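Local coordinates for protein serine-tRNA ligase (Naegleria fowleri, PDB 6BLJ) that probably attaches serine to its cognate tRNA in the cytoplasm, passing through an ATP-derived seryl-adenylate, as class II seryl-tRNA synthetases do, at residues Y231-Y241 against E355-S366. Sequence-based numbering, arbitrary orientation.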
loop_
_atom_site.group_PDB
_atom_site.type_symbol
_atom_site.label_atom_id
_atom_site.label_comp_id
_atom_site.label_asym_id
_atom_site.label_seq_id
_atom_site.Cartn_x
_atom_site.Cartn_y
_atom_site.Cartn_z
ATOM N N TYR A 231 14.995 -28.834 -16.927
ATOM C CA TYR A 231 16.172 -28.650 -17.767
ATOM C C TYR A 231 17.055 -27.529 -17.229
ATOM O O TYR A 231 18.278 -27.681 -17.141
ATOM C CB TYR A 231 15.734 -28.366 -19.211
ATOM C CG TYR A 231 16.853 -27.918 -20.135
ATOM C CD1 TYR A 231 18.034 -28.643 -20.217
ATOM C CD2 TYR A 231 16.726 -26.775 -20.925
ATOM C CE1 TYR A 231 19.073 -28.243 -21.054
ATOM C CE2 TYR A 231 17.764 -26.365 -21.777
ATOM C CZ TYR A 231 18.936 -27.114 -21.829
ATOM O OH TYR A 231 19.976 -26.735 -22.646
ATOM N N ALA A 232 16.447 -26.407 -16.840
ATOM C CA ALA A 232 17.223 -25.281 -16.324
ATOM C C ALA A 232 18.048 -25.686 -15.113
ATOM O O ALA A 232 19.233 -25.344 -15.009
ATOM C CB ALA A 232 16.289 -24.126 -15.961
ATOM N N ILE A 233 17.439 -26.424 -14.187
ATOM C CA ILE A 233 18.161 -26.848 -12.989
ATOM C C ILE A 233 19.280 -27.825 -13.349
ATOM O O ILE A 233 20.399 -27.726 -12.827
ATOM C CB ILE A 233 17.162 -27.427 -11.967
ATOM C CG1 ILE A 233 16.350 -26.268 -11.369
ATOM C CG2 ILE A 233 17.863 -28.207 -10.875
ATOM C CD1 ILE A 233 15.033 -26.670 -10.831
ATOM N N ASP A 234 19.008 -28.778 -14.245
ATOM C CA ASP A 234 20.072 -29.676 -14.703
ATOM C C ASP A 234 21.193 -28.889 -15.371
ATOM O O ASP A 234 22.378 -29.114 -15.103
ATOM C CB ASP A 234 19.515 -30.715 -15.671
ATOM C CG ASP A 234 18.744 -31.794 -14.973
ATOM O OD1 ASP A 234 18.793 -31.826 -13.722
ATOM O OD2 ASP A 234 18.122 -32.622 -15.676
ATOM N N PHE A 235 20.816 -27.952 -16.245
ATOM C CA PHE A 235 21.770 -27.111 -16.964
ATOM C C PHE A 235 22.716 -26.396 -15.999
ATOM O O PHE A 235 23.941 -26.455 -16.148
ATOM C CB PHE A 235 20.958 -26.120 -17.803
ATOM C CG PHE A 235 21.767 -25.193 -18.675
ATOM C CD1 PHE A 235 22.166 -25.580 -19.941
ATOM C CD2 PHE A 235 22.052 -23.906 -18.254
ATOM C CE1 PHE A 235 22.865 -24.711 -20.758
ATOM C CE2 PHE A 235 22.761 -23.038 -19.066
ATOM C CZ PHE A 235 23.157 -23.444 -20.321
ATOM N N LEU A 236 22.166 -25.736 -14.978
ATOM C CA LEU A 236 23.029 -25.009 -14.052
ATOM C C LEU A 236 23.754 -25.929 -13.073
ATOM O O LEU A 236 24.897 -25.637 -12.695
ATOM C CB LEU A 236 22.217 -23.960 -13.285
ATOM C CG LEU A 236 21.872 -22.696 -14.082
ATOM C CD1 LEU A 236 21.040 -21.721 -13.233
ATOM C CD2 LEU A 236 23.149 -22.020 -14.604
ATOM N N ALA A 237 23.119 -27.027 -12.643
ATOM C CA ALA A 237 23.790 -27.953 -11.731
ATOM C C ALA A 237 25.054 -28.513 -12.363
ATOM O O ALA A 237 26.076 -28.681 -11.687
ATOM C CB ALA A 237 22.857 -29.100 -11.328
ATOM N N LYS A 238 24.991 -28.824 -13.653
ATOM C CA LYS A 238 26.163 -29.308 -14.360
ATOM C C LYS A 238 27.249 -28.246 -14.476
ATOM O O LYS A 238 28.421 -28.598 -14.638
ATOM C CB LYS A 238 25.741 -29.853 -15.723
ATOM C CG LYS A 238 25.008 -31.183 -15.560
ATOM C CD LYS A 238 24.407 -31.754 -16.832
ATOM C CE LYS A 238 23.695 -33.064 -16.495
ATOM N NZ LYS A 238 22.931 -33.653 -17.623
ATOM N N LYS A 239 26.909 -26.965 -14.360
ATOM C CA LYS A 239 27.930 -25.923 -14.347
ATOM C C LYS A 239 28.395 -25.597 -12.935
ATOM O O LYS A 239 29.059 -24.575 -12.728
ATOM C CB LYS A 239 27.422 -24.653 -15.033
ATOM C CG LYS A 239 27.052 -24.852 -16.504
ATOM C CD LYS A 239 26.643 -23.543 -17.162
ATOM C CE LYS A 239 26.332 -23.744 -18.628
ATOM N NZ LYS A 239 27.560 -23.777 -19.441
ATOM N N GLY A 240 28.048 -26.429 -11.958
ATOM C CA GLY A 240 28.471 -26.201 -10.591
ATOM C C GLY A 240 27.590 -25.267 -9.793
ATOM O O GLY A 240 28.013 -24.809 -8.723
ATOM N N TYR A 241 26.379 -24.972 -10.262
ATOM C CA TYR A 241 25.454 -24.135 -9.505
ATOM C C TYR A 241 24.595 -25.022 -8.608
ATOM O O TYR A 241 23.879 -25.898 -9.096
ATOM C CB TYR A 241 24.602 -23.277 -10.446
ATOM C CG TYR A 241 25.374 -22.128 -11.075
ATOM C CD1 TYR A 241 26.411 -22.371 -11.985
ATOM C CD2 TYR A 241 25.051 -20.805 -10.787
ATOM C CE1 TYR A 241 27.129 -21.320 -12.568
ATOM C CE2 TYR A 241 25.752 -19.745 -11.368
ATOM C CZ TYR A 241 26.790 -20.011 -12.260
ATOM O OH TYR A 241 27.490 -18.967 -12.830
ATOM N N GLU A 355 30.530 -14.586 -17.045
ATOM C CA GLU A 355 30.182 -16.004 -17.018
ATOM C C GLU A 355 28.671 -16.201 -16.920
ATOM O O GLU A 355 28.105 -17.059 -17.607
ATOM C CB GLU A 355 30.884 -16.705 -15.846
ATOM C CG GLU A 355 30.427 -18.162 -15.640
ATOM C CD GLU A 355 31.075 -18.857 -14.436
ATOM O OE1 GLU A 355 32.308 -18.752 -14.262
ATOM O OE2 GLU A 355 30.328 -19.499 -13.653
ATOM N N MET A 356 27.999 -15.390 -16.090
ATOM C CA MET A 356 26.569 -15.579 -15.845
ATOM C C MET A 356 25.736 -15.173 -17.050
ATOM O O MET A 356 24.785 -15.875 -17.411
ATOM C CB MET A 356 26.144 -14.793 -14.598
ATOM C CG MET A 356 26.782 -15.360 -13.310
ATOM S SD MET A 356 26.677 -14.243 -11.896
ATOM C CE MET A 356 24.914 -14.335 -11.527
ATOM N N ILE A 357 26.042 -14.028 -17.671
ATOM C CA ILE A 357 25.298 -13.694 -18.879
ATOM C C ILE A 357 25.624 -14.719 -19.960
ATOM O O ILE A 357 24.749 -15.096 -20.744
ATOM C CB ILE A 357 25.569 -12.238 -19.330
ATOM C CG1 ILE A 357 24.569 -11.794 -20.411
ATOM C CG2 ILE A 357 27.013 -12.054 -19.836
ATOM C CD1 ILE A 357 23.113 -11.821 -19.953
ATOM N N GLY A 358 26.861 -15.244 -19.966
ATOM C CA GLY A 358 27.208 -16.315 -20.894
ATOM C C GLY A 358 26.413 -17.591 -20.665
ATOM O O GLY A 358 26.064 -18.291 -21.616
ATOM N N ASN A 359 26.146 -17.928 -19.400
ATOM C CA ASN A 359 25.289 -19.073 -19.097
ATOM C C ASN A 359 23.889 -18.889 -19.681
ATOM O O ASN A 359 23.319 -19.820 -20.253
ATOM C CB ASN A 359 25.204 -19.288 -17.580
ATOM C CG ASN A 359 26.506 -19.812 -16.981
ATOM O OD1 ASN A 359 27.344 -20.367 -17.685
ATOM N ND2 ASN A 359 26.668 -19.643 -15.682
ATOM N N SER A 360 23.303 -17.699 -19.515
ATOM C CA SER A 360 21.958 -17.471 -20.030
ATOM C C SER A 360 21.943 -17.516 -21.551
ATOM O O SER A 360 21.021 -18.082 -22.152
ATOM C CB SER A 360 21.416 -16.134 -19.510
ATOM O OG SER A 360 21.300 -16.176 -18.091
ATOM N N GLU A 361 22.960 -16.930 -22.185
ATOM C CA GLU A 361 23.091 -17.001 -23.638
ATOM C C GLU A 361 23.168 -18.446 -24.119
ATOM O O GLU A 361 22.477 -18.827 -25.069
ATOM C CB GLU A 361 24.329 -16.235 -24.094
ATOM C CG GLU A 361 24.213 -14.725 -24.000
ATOM C CD GLU A 361 25.338 -14.055 -24.749
ATOM O OE1 GLU A 361 25.329 -14.133 -25.993
ATOM O OE2 GLU A 361 26.238 -13.481 -24.101
ATOM N N ALA A 362 24.028 -19.263 -23.490
ATOM C CA ALA A 362 24.099 -20.676 -23.872
ATOM C C ALA A 362 22.754 -21.363 -23.664
ATOM O O ALA A 362 22.362 -22.240 -24.444
ATOM C CB ALA A 362 25.193 -21.395 -23.078
ATOM N N PHE A 363 22.018 -20.971 -22.620
ATOM C CA PHE A 363 20.714 -21.578 -22.387
ATOM C C PHE A 363 19.765 -21.303 -23.551
ATOM O O PHE A 363 19.154 -22.229 -24.097
ATOM C CB PHE A 363 20.123 -21.078 -21.069
ATOM C CG PHE A 363 18.831 -21.769 -20.678
ATOM C CD1 PHE A 363 18.841 -23.064 -20.190
ATOM C CD2 PHE A 363 17.612 -21.112 -20.788
ATOM C CE1 PHE A 363 17.656 -23.693 -19.813
ATOM C CE2 PHE A 363 16.425 -21.739 -20.415
ATOM C CZ PHE A 363 16.453 -23.038 -19.938
ATOM N N TYR A 364 19.629 -20.029 -23.947
ATOM C CA TYR A 364 18.686 -19.695 -25.014
ATOM C C TYR A 364 19.173 -20.159 -26.381
ATOM O O TYR A 364 18.348 -20.523 -27.235
ATOM C CB TYR A 364 18.364 -18.193 -24.992
ATOM C CG TYR A 364 17.528 -17.918 -23.765
ATOM C CD1 TYR A 364 16.177 -18.276 -23.739
ATOM C CD2 TYR A 364 18.103 -17.420 -22.594
ATOM C CE1 TYR A 364 15.407 -18.114 -22.601
ATOM C CE2 TYR A 364 17.323 -17.228 -21.437
ATOM C CZ TYR A 364 15.981 -17.582 -21.459
ATOM O OH TYR A 364 15.195 -17.424 -20.353
ATOM N N GLN A 365 20.487 -20.167 -26.620
ATOM C CA GLN A 365 20.961 -20.821 -27.834
ATOM C C GLN A 365 20.535 -22.287 -27.858
ATOM O O GLN A 365 20.126 -22.797 -28.903
ATOM C CB GLN A 365 22.481 -20.710 -27.969
ATOM C CG GLN A 365 22.993 -19.306 -28.237
ATOM C CD GLN A 365 24.489 -19.217 -27.999
ATOM O OE1 GLN A 365 25.189 -20.213 -28.112
ATOM N NE2 GLN A 365 24.978 -18.031 -27.647
ATOM N N SER A 366 20.627 -22.987 -26.720
ATOM C CA SER A 366 20.244 -24.398 -26.730
ATOM C C SER A 366 18.757 -24.560 -27.028
ATOM O O SER A 366 18.342 -25.595 -27.553
ATOM C CB SER A 366 20.592 -25.090 -25.406
ATOM O OG SER A 366 19.660 -24.761 -24.376
#
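Tyr241 OH donates to Glu355 OE2 at 3.0 Å, meeting the carboxylate on its anti side and 26° out of its plane; the same oxygen also takes a salt bridge from Lys305, which probably keeps the glutamate ionised. Asn359 ND2, bonded to Gln338 on strand 332-342, lies 3.0 Å from Tyr241 OH. At the far end, Tyr231 OH and Ser366 OG are hydrogen-bonded at 2.6 Å, in the plane of the tyrosine ring, and Ser366 OG turns back to donate to Phe363 O. Helices 220-238 and 348-366 lie on the mixed, mainly antiparallel sheet of the class II catalytic core, the N-to-C directions of their segments 135° apart, and a Schellman motif with Gly240 at C' ends the first, leading into strand 242-245. Tyr231, Phe235 and Phe363 form an aromatic cluster, starting at the Ser366 end. Phe235, with CG anti to the backbone N (chi1 -177°), is directed toward helix 348-366 and receives the edge of Phe363 in a T-shaped stack, Phe363 CD1 3.8 Å above the Phe235 ring plane, over its centre. The Tyr231 and Phe363 rings are only slightly tilted but so displaced that they scarcely overlap, Tyr231 CE2 approaching Phe363 CE1 to 3.3 Å. Farther out, Lys239 runs alongside Asn359 in the opposing direction, Lys239 CD 3.3 Å from Asn359 OD1.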